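Acarbose/maltose binding protein GacH (Streptomyces glaucescens, PDB 3K01) binds acarbose and an acarbose homolog, and probably maltose, as the extracellular solute receptor of an ABC transporter. Local coordinates at residues A[28-33]-A[309-314]; A[93-98]-A[299-304]. One frame throughout, in Å; residues are numbered along the deposited sequence.

Contact 1: residues A[28-33]-A[309-314]; sequences GTVTFW and LDASYA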
# COMPACT_ATOMS: atom_id res chain seq x y z
N GLY A 28 -33.55 6.08 3.79
CA GLY A 28 -33.09 5.01 4.68
C GLY A 28 -31.78 5.39 5.34
O GLY A 28 -31.38 6.56 5.33
N THR A 29 -31.12 4.39 5.91
CA THR A 29 -29.88 4.60 6.66
C THR A 29 -28.72 4.02 5.88
O THR A 29 -28.85 2.97 5.24
CB THR A 29 -29.97 3.89 8.02
OG1 THR A 29 -31.03 4.47 8.78
CG2 THR A 29 -28.67 4.02 8.81
N VAL A 30 -27.59 4.74 5.89
CA VAL A 30 -26.31 4.17 5.45
C VAL A 30 -25.33 4.28 6.60
O VAL A 30 -24.89 5.39 6.93
CB VAL A 30 -25.75 4.86 4.19
CG1 VAL A 30 -24.34 4.30 3.85
CG2 VAL A 30 -26.68 4.69 2.98
N THR A 31 -25.01 3.14 7.21
CA THR A 31 -23.98 3.09 8.25
C THR A 31 -22.65 2.85 7.58
O THR A 31 -22.49 1.87 6.83
CB THR A 31 -24.30 2.01 9.28
OG1 THR A 31 -25.54 2.36 9.93
CG2 THR A 31 -23.18 1.92 10.32
N PHE A 32 -21.71 3.76 7.81
CA PHE A 32 -20.38 3.72 7.19
C PHE A 32 -19.32 3.53 8.26
O PHE A 32 -19.23 4.35 9.17
CB PHE A 32 -20.14 5.03 6.42
CG PHE A 32 -18.70 5.22 5.92
CD1 PHE A 32 -17.97 4.18 5.34
CD2 PHE A 32 -18.10 6.48 6.01
CE1 PHE A 32 -16.67 4.38 4.88
CE2 PHE A 32 -16.82 6.68 5.56
CZ PHE A 32 -16.10 5.64 4.98
N TRP A 33 -18.54 2.45 8.15
CA TRP A 33 -17.39 2.25 9.04
C TRP A 33 -16.12 2.70 8.35
O TRP A 33 -15.69 2.10 7.34
CB TRP A 33 -17.26 0.79 9.46
CG TRP A 33 -18.27 0.34 10.47
CD1 TRP A 33 -19.35 1.05 10.96
CD2 TRP A 33 -18.30 -0.94 11.12
NE1 TRP A 33 -20.04 0.28 11.88
CE2 TRP A 33 -19.43 -0.95 11.97
CE3 TRP A 33 -17.50 -2.08 11.05
CZ2 TRP A 33 -19.75 -2.05 12.78
CZ3 TRP A 33 -17.84 -3.19 11.84
CH2 TRP A 33 -18.96 -3.16 12.67
N LEU A 309 -29.19 -1.42 -0.01
CA LEU A 309 -28.23 -1.54 -1.10
C LEU A 309 -28.25 -0.34 -2.00
O LEU A 309 -27.20 0.18 -2.39
CB LEU A 309 -28.47 -2.82 -1.91
CG LEU A 309 -28.12 -4.13 -1.22
CD1 LEU A 309 -28.68 -5.27 -2.04
CD2 LEU A 309 -26.60 -4.28 -1.04
N ASP A 310 -29.42 0.15 -2.36
CA ASP A 310 -29.46 1.22 -3.33
C ASP A 310 -28.79 2.50 -2.81
O ASP A 310 -28.03 3.15 -3.54
CB ASP A 310 -30.89 1.48 -3.81
CG ASP A 310 -31.44 0.32 -4.62
OD1 ASP A 310 -30.68 -0.36 -5.34
OD2 ASP A 310 -32.67 0.11 -4.55
N ALA A 311 -29.05 2.86 -1.56
CA ALA A 311 -28.41 4.06 -1.02
C ALA A 311 -26.92 3.82 -0.83
O ALA A 311 -26.13 4.76 -0.98
CB ALA A 311 -29.06 4.49 0.29
N SER A 312 -26.55 2.58 -0.50
CA SER A 312 -25.14 2.24 -0.34
C SER A 312 -24.38 2.32 -1.66
O SER A 312 -23.25 2.80 -1.68
CB SER A 312 -24.96 0.86 0.30
OG SER A 312 -25.56 0.80 1.58
N TYR A 313 -24.98 1.87 -2.76
CA TYR A 313 -24.33 2.02 -4.06
C TYR A 313 -24.05 3.49 -4.33
O TYR A 313 -22.96 3.87 -4.77
CB TYR A 313 -25.25 1.52 -5.18
CG TYR A 313 -25.60 0.05 -5.15
CD1 TYR A 313 -24.74 -0.92 -4.61
CD2 TYR A 313 -26.81 -0.39 -5.69
CE1 TYR A 313 -25.10 -2.27 -4.61
CE2 TYR A 313 -27.17 -1.72 -5.69
CZ TYR A 313 -26.32 -2.66 -5.14
OH TYR A 313 -26.67 -3.99 -5.15
N ALA A 314 -25.05 4.35 -4.07
CA ALA A 314 -24.89 5.76 -4.32
C ALA A 314 -23.85 6.38 -3.37
O ALA A 314 -23.07 7.27 -3.77
CB ALA A 314 -26.23 6.47 -4.19

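Contact 2: residues A[93-98]-A[299-304]; sequences AWVADF and NLSVYA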
# COMPACT_ATOMS: atom_id res chain seq x y z
N ALA A 93 -6.15 -5.44 0.29
CA ALA A 93 -6.14 -6.90 0.47
C ALA A 93 -7.43 -7.40 1.10
O ALA A 93 -7.79 -8.58 0.98
CB ALA A 93 -4.95 -7.35 1.33
N TRP A 94 -8.15 -6.52 1.80
CA TRP A 94 -9.36 -6.94 2.50
C TRP A 94 -10.51 -7.19 1.53
O TRP A 94 -11.47 -7.87 1.91
CB TRP A 94 -9.81 -5.93 3.55
CG TRP A 94 -8.88 -5.70 4.69
CD1 TRP A 94 -7.64 -6.24 4.88
CD2 TRP A 94 -9.11 -4.78 5.75
NE1 TRP A 94 -7.10 -5.71 6.04
CE2 TRP A 94 -7.98 -4.82 6.59
CE3 TRP A 94 -10.17 -3.92 6.09
CZ2 TRP A 94 -7.87 -4.01 7.74
CZ3 TRP A 94 -10.07 -3.13 7.23
CH2 TRP A 94 -8.92 -3.20 8.04
N VAL A 95 -10.47 -6.64 0.32
CA VAL A 95 -11.55 -6.90 -0.63
C VAL A 95 -11.68 -8.40 -0.87
O VAL A 95 -12.77 -8.95 -0.69
CB VAL A 95 -11.34 -6.14 -1.94
CG1 VAL A 95 -12.47 -6.48 -2.93
CG2 VAL A 95 -11.31 -4.65 -1.67
N ALA A 96 -10.60 -9.06 -1.26
CA ALA A 96 -10.66 -10.50 -1.50
C ALA A 96 -10.88 -11.27 -0.20
O ALA A 96 -11.59 -12.28 -0.21
CB ALA A 96 -9.41 -10.98 -2.18
N ASP A 97 -10.32 -10.79 0.90
CA ASP A 97 -10.51 -11.41 2.22
C ASP A 97 -12.03 -11.47 2.49
O ASP A 97 -12.62 -12.55 2.67
CB ASP A 97 -9.75 -10.58 3.27
CG ASP A 97 -9.74 -11.19 4.65
OD1 ASP A 97 -10.19 -12.35 4.81
OD2 ASP A 97 -9.25 -10.48 5.55
N PHE A 98 -12.69 -10.32 2.50
CA PHE A 98 -14.13 -10.28 2.85
C PHE A 98 -14.97 -10.93 1.76
O PHE A 98 -15.96 -11.60 2.07
CB PHE A 98 -14.58 -8.84 3.01
CG PHE A 98 -13.95 -8.08 4.17
CD1 PHE A 98 -13.42 -8.71 5.30
CD2 PHE A 98 -13.95 -6.71 4.12
CE1 PHE A 98 -12.86 -7.93 6.33
CE2 PHE A 98 -13.40 -5.93 5.14
CZ PHE A 98 -12.85 -6.55 6.25
N ASN A 299 -10.21 1.04 -0.32
CA ASN A 299 -11.38 1.01 -1.18
C ASN A 299 -12.61 1.15 -0.30
O ASN A 299 -12.53 1.16 0.93
CB ASN A 299 -11.37 -0.33 -1.95
CG ASN A 299 -10.19 -0.45 -2.89
OD1 ASN A 299 -9.67 0.54 -3.38
ND2 ASN A 299 -9.77 -1.67 -3.16
N LEU A 300 -13.76 1.18 -0.95
CA LEU A 300 -15.06 1.17 -0.25
C LEU A 300 -15.90 0.03 -0.79
O LEU A 300 -16.01 -0.14 -2.00
CB LEU A 300 -15.81 2.47 -0.49
CG LEU A 300 -15.02 3.69 -0.04
CD1 LEU A 300 -15.17 4.83 -1.06
CD2 LEU A 300 -15.40 4.07 1.37
N SER A 301 -16.45 -0.75 0.13
CA SER A 301 -17.26 -1.91 -0.22
C SER A 301 -18.61 -1.85 0.46
O SER A 301 -18.79 -1.16 1.47
CB SER A 301 -16.54 -3.18 0.20
OG SER A 301 -15.31 -3.28 -0.50
N VAL A 302 -19.56 -2.58 -0.08
CA VAL A 302 -20.92 -2.65 0.43
C VAL A 302 -21.10 -4.03 1.06
O VAL A 302 -20.74 -5.04 0.45
CB VAL A 302 -21.93 -2.43 -0.71
CG1 VAL A 302 -23.35 -2.60 -0.18
CG2 VAL A 302 -21.75 -1.04 -1.37
N TYR A 303 -21.63 -4.06 2.28
CA TYR A 303 -21.91 -5.31 2.95
C TYR A 303 -22.98 -6.10 2.21
O TYR A 303 -24.04 -5.57 1.85
CB TYR A 303 -22.32 -4.99 4.37
CG TYR A 303 -22.95 -6.14 5.14
CD1 TYR A 303 -22.34 -7.39 5.22
CD2 TYR A 303 -24.16 -5.95 5.80
CE1 TYR A 303 -22.92 -8.44 5.94
CE2 TYR A 303 -24.75 -6.99 6.54
CZ TYR A 303 -24.12 -8.21 6.60
OH TYR A 303 -24.71 -9.26 7.30
N ALA A 304 -22.73 -7.39 2.01
CA ALA A 304 -23.64 -8.25 1.23
C ALA A 304 -25.04 -8.26 1.80
O ALA A 304 -26.00 -8.36 1.04
CB ALA A 304 -23.09 -9.68 1.16

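Contact 1: residues A[28-33]-A[309-314]
V30 stands on its strand with CG1 anti to the backbone N (chi1 175°), which leaves CG2 beside that nitrogen and sends it across to the first turn of helix 309-320. There CG2 meets A311 CB at 3.6 Å, methyl against methyl, and lies 3.9 Å from the carbonyl carbon A311 C. The CB of A311 is directed at the strand, whereas that of S312 points neither to it nor from it, and the hydroxyl S312 OG stays 4.3 Å from V30 CG2. With chi1 at -60°, this hydroxyl turns back toward the helix start and is hydrogen-bonded to the backbone O of N308. V30 is also packed on V58 and V87 of the two flanking parallel strands, and S312 touches V87 and V302. The CA atoms of V30 and S312 are 6.2 Å apart, a short separation that the small A311 and S312 permit. All three residues are buried, and with the serine hydroxyl bonded within its own turn, strand and helix are joined here by van der Waals contact, chiefly methyl on methyl, without a polar bond between them.

Contact 2: residues A[93-98]-A[299-304]
The side chains of V95 and N299 cross at about a right angle, one from helix 92-100 and the other from strand 293-302. V95 makes the contact with a single branch: with chi1 at 178° the CG2 methyl lies opposite the carbonyl carbon and points to the strand. V95 CG2 is 4.3 Å from N299 CB and passes beside the amide end of the asparagine, an apolar group against a polar one with no bond between them. Two residues further along the strand, on the same face, S301 also directs its side chain at the helix. V95 thus stands over two strand residues, N299 and S301, whose CB atoms are turned to the helix, with L300 between them directed to the other face. In one of its two modelled conformers, S301 OG is hydrogen-bonded to the carbonyl O of Y134 and to T90 OG1, and V95 itself packs on T90, Y134 and A135. F98, about one turn on, packs on M88 and T90 of strand 87-91. The strand is held in the sheet by backbone bonds from N299 to T90 and from S301 to M88. A helix laid over one face of a sheet, with alternate strand residues turned to it, is typical of the alpha/beta lobes of periplasmic-type solute-binding proteins, the superfamily to which this receptor belongs.

Overall arrangement
Both contacts are buried and set a helix against the same mixed sheet, their centres about 15 Å apart. Contact 1 lies farther out, its centre about 26 Å from that of the chain compared with about 15 Å for contact 2. Strand 293-302 and helix 309-320 follow each other in the chain, and the two contacts touch directly: F32 CE1 packs on L300 CD2 at 3.8 Å, and S312 CB on V302 CG1 at 3.8 Å. L300 and V302 thus serve the face next to contact 1, while N299 and S301 serve the other. The chemistry differs: methyl on methyl in contact 1, a methyl beside an asparagine side chain in contact 2.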